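Local atomic coordinates of Tp0751 (Treponema pallidum, PDB entry 5JK2), a protein that adopts a non-canonical lipocalin fold and mediates adhesion of the syphilis spirochaete to extracellular matrix components and its interactions with host cells. Residues 50-56 with 67-72; 88-93 with 113-117. The protein carries 1 engineered substitution. Residue numbers count along the deposited sequence, not the author numbering.

Interaction 1. Residues 50-56 with 67-72; sequences LAGLWIQ and HPLLFF
Two neighbouring antiparallel strands, 52-56 and 69-72, run with axes 4.6 Å apart and 161° between their directions. His-67 CB packs on Ile-55 CG2 at 3.6 Å, and Pro-68 O accepts a hydrogen bond from Gln-56 N (3.1 Å). Leu-69 forms a non-hydrogen-bonded pair with Ile-55, its CD2 3.7 Å from Ile-55 CG1. Leu-70 and Trp-54 make a hydrogen-bonded pair: Trp-54 N to Leu-70 O is 2.6 Å, Leu-70 N to Trp-54 O 2.9 Å. Phe-71, chi1 t, faces Leu-53 and lays its ring over Gly-52, whose CA is 4.2 Å from the ring centroid and whose phi/psi of 144°/-170° calls for glycine. Phe-72 N donates a hydrogen bond to Gly-52 O (3.1 Å). The Phe-72 ring (chi1 m) turns its edge to the five-membered ring of Trp-54 in an offset T-shaped stack, centroids 5.2 Å apart and planes at 88°, while Leu-50 CB makes a CH-pi contact over the Phe-72 face, 4.3 Å from its centroid. Trp-54 (chi1 m) donates a hydrogen bond from NE1 to Leu-50 O (2.8 Å). Strand 52-56 pairs on its other edge with 149-153, closing the lipocalin-like barrel, and 69-72 with 78-83.

Interaction 2. Residues 88-93 with 113-117; sequences EIFLVD and SIRRR
No backbone hydrogen bond joins the two segments: strands 88-92 and 115-117 cross at -73°, their axes no closer than 7.9 Å. The nearest CA atoms, of Phe-90 and Arg-115, are 7.3 Å apart. Phe-90 (chi1 m, chi2 70°) fills the gap, its CE2 4.2 Å from Ile-114 CG2 and 4.0 Å from the backbone atoms Ile-114 O and Arg-115 C. Arg-116 takes t, t, m for chi1 to chi3, so it runs out extended and bends at chi3, bringing one guanidinium face over Phe-90 CE1, 3.7 Å from NH1. Glu-88, chi1 p and chi2 t, meets that group near its plane: OE2 accepts from Arg-116 NH1 and NH2, both at 3.1 Å, in a salt bridge. Arg-116 NE turns to Glu-134, and Phe-81 adds a cation-pi contact. Asp-93 OD2 and Arg-115 NH2 form a long ion pair at 4.0 Å; the stronger partner of Asp-93 is Arg-107. Strand 101-108 lies between the two in the sheet, and Phe-90 meets Arg-116 across it, consistent with the closed antiparallel, lipocalin-like barrel.

In the fold
Both interactions belong to the same eight-stranded antiparallel barrel, centres 16 Å apart, and do not touch. Interaction 1 joins adjacent strands: backbone hydrogen bonds set its register, and mainly apolar and aromatic side chains pack on both faces. Interaction 2 links strands that are not sheet neighbours; Phe-90 and the Glu-88/Arg-116 salt bridge carry most of it, with a long Asp-93/Arg-115 ion pair beside them. Strand 78-83 connects the two: Phe-81 meets Leu-70 of interaction 1 as well as Phe-90 and Arg-116 of interaction 2. Neither is wholly core: in interaction 1 the face with Trp-54, Leu-70 and Phe-72 is buried, the other partly exposed, and His-67 exposed; interaction 2 buries Phe-90 and Arg-116.

Interaction 1. Residues 50-56 with 67-72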
loop_
_atom_site.group_PDB
_atom_site.type_symbol
_atom_site.label_atom_id
_atom_site.label_comp_id
_atom_site.label_asym_id
_atom_site.label_seq_id
_atom_site.Cartn_x
_atom_site.Cartn_y
_atom_site.Cartn_z
ATOM N N LEU A 50 -4.375 -5.046 -2.883
ATOM C CA LEU A 50 -3.267 -4.095 -2.940
ATOM C C LEU A 50 -2.228 -4.485 -3.980
ATOM O O LEU A 50 -1.555 -3.620 -4.543
ATOM C CB LEU A 50 -2.595 -3.970 -1.573
ATOM C CG LEU A 50 -3.423 -3.264 -0.500
ATOM C CD1 LEU A 50 -2.741 -3.369 0.845
ATOM C CD2 LEU A 50 -3.647 -1.808 -0.872
ATOM N N ALA A 51 -2.094 -5.786 -4.219
ATOM C CA ALA A 51 -1.118 -6.302 -5.171
ATOM C C ALA A 51 -1.234 -5.601 -6.522
ATOM O O ALA A 51 -2.186 -5.828 -7.269
ATOM C CB ALA A 51 -1.292 -7.798 -5.339
ATOM N N GLY A 52 -0.263 -4.741 -6.818
ATOM C CA GLY A 52 -0.224 -4.030 -8.082
ATOM C C GLY A 52 0.302 -2.616 -7.944
ATOM O O GLY A 52 0.800 -2.229 -6.892
ATOM N N LEU A 53 0.180 -1.845 -9.020
ATOM C CA LEU A 53 0.689 -0.483 -9.072
ATOM C C LEU A 53 -0.351 0.522 -8.603
ATOM O O LEU A 53 -1.521 0.424 -8.969
ATOM C CB LEU A 53 1.123 -0.140 -10.495
ATOM C CG LEU A 53 1.625 1.283 -10.739
ATOM C CD1 LEU A 53 2.883 1.545 -9.939
ATOM C CD2 LEU A 53 1.867 1.497 -12.223
ATOM N N TRP A 54 0.089 1.496 -7.812
ATOM C CA TRP A 54 -0.787 2.550 -7.313
ATOM C C TRP A 54 -0.156 3.919 -7.544
ATOM O O TRP A 54 1.018 4.128 -7.239
ATOM C CB TRP A 54 -1.077 2.343 -5.829
ATOM C CG TRP A 54 -1.861 1.100 -5.549
ATOM C CD1 TRP A 54 -1.379 -0.172 -5.466
ATOM C CD2 TRP A 54 -3.270 1.011 -5.310
ATOM N NE1 TRP A 54 -2.400 -1.049 -5.193
ATOM C CE2 TRP A 54 -3.571 -0.348 -5.091
ATOM C CE3 TRP A 54 -4.307 1.948 -5.259
ATOM C CZ2 TRP A 54 -4.866 -0.791 -4.827
ATOM C CZ3 TRP A 54 -5.591 1.505 -4.997
ATOM C CH2 TRP A 54 -5.858 0.149 -4.782
ATOM N N ILE A 55 -0.943 4.843 -8.091
ATOM C CA ILE A 55 -0.467 6.186 -8.408
ATOM C C ILE A 55 -1.178 7.217 -7.541
ATOM O O ILE A 55 -2.396 7.169 -7.382
ATOM C CB ILE A 55 -0.686 6.532 -9.893
ATOM C CG1 ILE A 55 0.015 5.512 -10.790
ATOM C CG2 ILE A 55 -0.156 7.921 -10.203
ATOM C CD1 ILE A 55 -0.796 4.287 -11.074
ATOM N N GLN A 56 -0.417 8.163 -7.000
ATOM C CA GLN A 56 -0.967 9.137 -6.065
ATOM C C GLN A 56 -1.837 10.175 -6.771
ATOM O O GLN A 56 -1.579 10.540 -7.916
ATOM C CB GLN A 56 0.154 9.844 -5.302
ATOM C CG GLN A 56 -0.355 10.766 -4.214
ATOM C CD GLN A 56 0.749 11.317 -3.344
ATOM O OE1 GLN A 56 0.979 12.525 -3.299
ATOM N NE2 GLN A 56 1.444 10.427 -2.644
ATOM N N HIS A 67 3.982 12.219 -9.771
ATOM C CA HIS A 67 3.171 11.407 -8.870
ATOM C C HIS A 67 4.029 10.358 -8.159
ATOM O O HIS A 67 4.719 9.579 -8.819
ATOM C CB HIS A 67 2.033 10.716 -9.640
ATOM C CG HIS A 67 1.224 11.643 -10.500
ATOM N ND1 HIS A 67 1.285 11.620 -11.877
ATOM C CD2 HIS A 67 0.337 12.611 -10.178
ATOM C CE1 HIS A 67 0.468 12.539 -12.368
ATOM N NE2 HIS A 67 -0.119 13.153 -11.355
ATOM N N PRO A 68 4.005 10.347 -6.812
ATOM C CA PRO A 68 4.594 9.228 -6.068
ATOM C C PRO A 68 3.886 7.914 -6.389
ATOM O O PRO A 68 2.667 7.907 -6.563
ATOM C CB PRO A 68 4.387 9.630 -4.602
ATOM C CG PRO A 68 4.279 11.105 -4.624
ATOM C CD PRO A 68 3.596 11.442 -5.912
ATOM N N LEU A 69 4.646 6.825 -6.474
ATOM C CA LEU A 69 4.093 5.526 -6.854
ATOM C C LEU A 69 4.326 4.471 -5.789
ATOM O O LEU A 69 5.405 4.395 -5.204
ATOM C CB LEU A 69 4.713 5.034 -8.160
ATOM C CG LEU A 69 4.830 6.032 -9.307
ATOM C CD1 LEU A 69 5.562 5.396 -10.480
ATOM C CD2 LEU A 69 3.456 6.532 -9.718
ATOM N N LEU A 70 3.308 3.648 -5.560
ATOM C CA LEU A 70 3.432 2.481 -4.699
ATOM C C LEU A 70 3.112 1.221 -5.483
ATOM O O LEU A 70 2.065 1.130 -6.123
ATOM C CB LEU A 70 2.500 2.580 -3.491
ATOM C CG LEU A 70 2.788 3.665 -2.452
ATOM C CD1 LEU A 70 1.694 3.670 -1.399
ATOM C CD2 LEU A 70 4.150 3.461 -1.807
ATOM N N PHE A 71 4.027 0.259 -5.440
ATOM C CA PHE A 71 3.764 -1.065 -5.978
ATOM C C PHE A 71 3.907 -2.082 -4.855
ATOM O O PHE A 71 4.974 -2.218 -4.257
ATOM C CB PHE A 71 4.710 -1.401 -7.135
ATOM C CG PHE A 71 4.324 -2.645 -7.886
ATOM C CD1 PHE A 71 4.575 -3.896 -7.351
ATOM C CD2 PHE A 71 3.698 -2.564 -9.118
ATOM C CE1 PHE A 71 4.216 -5.038 -8.032
ATOM C CE2 PHE A 71 3.337 -3.709 -9.803
ATOM C CZ PHE A 71 3.599 -4.946 -9.257
ATOM N N PHE A 72 2.816 -2.781 -4.562
ATOM C CA PHE A 72 2.815 -3.820 -3.542
ATOM C C PHE A 72 3.115 -5.169 -4.188
ATOM O O PHE A 72 2.256 -5.755 -4.842
ATOM C CB PHE A 72 1.468 -3.855 -2.813
ATOM C CG PHE A 72 1.099 -2.551 -2.157
ATOM C CD1 PHE A 72 0.591 -1.502 -2.907
ATOM C CD2 PHE A 72 1.255 -2.376 -0.793
ATOM C CE1 PHE A 72 0.252 -0.304 -2.309
ATOM C CE2 PHE A 72 0.915 -1.179 -0.191
ATOM C CZ PHE A 72 0.414 -0.144 -0.951
#

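Interaction 2. Residues 88-93 with 113-117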
loop_
_atom_site.group_PDB
_atom_site.type_symbol
_atom_site.label_atom_id
_atom_site.label_comp_id
_atom_site.label_asym_id
_atom_site.label_seq_id
_atom_site.Cartn_x
_atom_site.Cartn_y
_atom_site.Cartn_z
ATOM N N GLU A 88 13.010 2.873 -4.192
ATOM C CA GLU A 88 13.438 2.123 -3.022
ATOM C C GLU A 88 12.404 1.071 -2.648
ATOM O O GLU A 88 11.230 1.193 -2.993
ATOM C CB GLU A 88 13.679 3.070 -1.847
ATOM C CG GLU A 88 12.454 3.890 -1.461
ATOM C CD GLU A 88 12.802 5.128 -0.660
ATOM O OE1 GLU A 88 13.833 5.769 -0.958
ATOM O OE2 GLU A 88 12.038 5.466 0.270
ATOM N N ILE A 89 12.855 0.035 -1.946
ATOM C CA ILE A 89 12.001 -1.082 -1.569
ATOM C C ILE A 89 12.079 -1.346 -0.077
ATOM O O ILE A 89 13.141 -1.209 0.528
ATOM C CB ILE A 89 12.395 -2.372 -2.310
ATOM C CG1 ILE A 89 12.465 -2.121 -3.818
ATOM C CG2 ILE A 89 11.407 -3.488 -1.981
ATOM C CD1 ILE A 89 12.954 -3.304 -4.635
ATOM N N PHE A 90 10.948 -1.736 0.504
ATOM C CA PHE A 90 10.897 -2.127 1.906
ATOM C C PHE A 90 10.210 -3.478 2.047
ATOM O O PHE A 90 9.053 -3.641 1.664
ATOM C CB PHE A 90 10.162 -1.077 2.748
ATOM C CG PHE A 90 10.924 0.201 2.933
ATOM C CD1 PHE A 90 11.128 1.068 1.872
ATOM C CD2 PHE A 90 11.422 0.543 4.174
ATOM C CE1 PHE A 90 11.829 2.246 2.050
ATOM C CE2 PHE A 90 12.118 1.714 4.357
ATOM C CZ PHE A 90 12.323 2.568 3.295
ATOM N N LEU A 91 10.933 -4.443 2.601
ATOM C CA LEU A 91 10.392 -5.774 2.820
ATOM C C LEU A 91 9.378 -5.745 3.952
ATOM O O LEU A 91 9.618 -5.123 4.985
ATOM C CB LEU A 91 11.506 -6.766 3.148
ATOM C CG LEU A 91 12.697 -6.806 2.194
ATOM C CD1 LEU A 91 13.992 -6.763 2.983
ATOM C CD2 LEU A 91 12.644 -8.049 1.322
ATOM N N VAL A 92 8.256 -6.429 3.761
ATOM C CA VAL A 92 7.202 -6.457 4.768
ATOM C C VAL A 92 7.552 -7.417 5.899
ATOM O O VAL A 92 7.585 -8.633 5.710
ATOM C CB VAL A 92 5.849 -6.875 4.164
ATOM C CG1 VAL A 92 4.747 -6.775 5.213
ATOM C CG2 VAL A 92 5.510 -6.010 2.958
ATOM N N ASP A 93 7.808 -6.859 7.076
ATOM C CA ASP A 93 8.102 -7.661 8.253
ATOM C C ASP A 93 6.806 -8.138 8.902
ATOM O O ASP A 93 6.772 -9.189 9.543
ATOM C CB ASP A 93 8.939 -6.856 9.248
ATOM C CG ASP A 93 10.419 -6.857 8.905
ATOM O OD1 ASP A 93 10.948 -7.927 8.543
ATOM O OD2 ASP A 93 11.052 -5.786 9.005
ATOM N N SER A 113 18.241 -0.761 9.862
ATOM C CA SER A 113 17.982 0.322 10.803
ATOM C C SER A 113 16.791 1.167 10.374
ATOM O O SER A 113 16.049 1.687 11.208
ATOM C CB SER A 113 19.216 1.211 10.931
ATOM O OG SER A 113 20.397 0.434 10.988
ATOM N N ILE A 114 16.616 1.290 9.063
ATOM C CA ILE A 114 15.588 2.146 8.498
ATOM C C ILE A 114 14.375 1.322 8.089
ATOM O O ILE A 114 14.476 0.398 7.283
ATOM C CB ILE A 114 16.132 2.927 7.292
ATOM C CG1 ILE A 114 17.267 3.858 7.737
ATOM C CG2 ILE A 114 15.015 3.724 6.617
ATOM C CD1 ILE A 114 18.171 4.292 6.631
ATOM N N ARG A 115 13.230 1.688 8.649
ATOM C CA ARG A 115 11.988 0.970 8.438
ATOM C C ARG A 115 10.894 1.982 8.127
ATOM O O ARG A 115 11.147 3.183 8.130
ATOM C CB ARG A 115 11.653 0.134 9.674
ATOM C CG ARG A 115 12.794 -0.783 10.090
ATOM C CD ARG A 115 12.310 -2.051 10.769
ATOM N NE ARG A 115 11.601 -1.777 12.014
ATOM C CZ ARG A 115 11.136 -2.716 12.832
ATOM N NH1 ARG A 115 10.502 -2.372 13.944
ATOM N NH2 ARG A 115 11.302 -4.000 12.539
ATOM N N ARG A 116 9.685 1.505 7.852
ATOM C CA ARG A 116 8.595 2.397 7.474
ATOM C C ARG A 116 7.228 1.796 7.794
ATOM O O ARG A 116 6.912 0.687 7.363
ATOM C CB ARG A 116 8.689 2.727 5.983
ATOM C CG ARG A 116 7.667 3.740 5.494
ATOM C CD ARG A 116 7.988 4.212 4.089
ATOM N NE ARG A 116 9.156 5.088 4.069
ATOM C CZ ARG A 116 9.814 5.437 2.969
ATOM N NH1 ARG A 116 9.426 4.983 1.785
ATOM N NH2 ARG A 116 10.863 6.241 3.053
ATOM N N ARG A 117 6.428 2.539 8.554
ATOM C CA ARG A 117 5.069 2.126 8.892
ATOM C C ARG A 117 4.067 2.718 7.918
ATOM O O ARG A 117 4.165 3.886 7.548
ATOM C CB ARG A 117 4.716 2.550 10.316
ATOM C CG ARG A 117 5.549 1.855 11.365
ATOM C CD ARG A 117 5.030 2.105 12.771
ATOM N NE ARG A 117 5.513 1.092 13.707
ATOM C CZ ARG A 117 6.753 1.040 14.187
ATOM N NH1 ARG A 117 7.097 0.077 15.031
ATOM N NH2 ARG A 117 7.654 1.945 13.823
#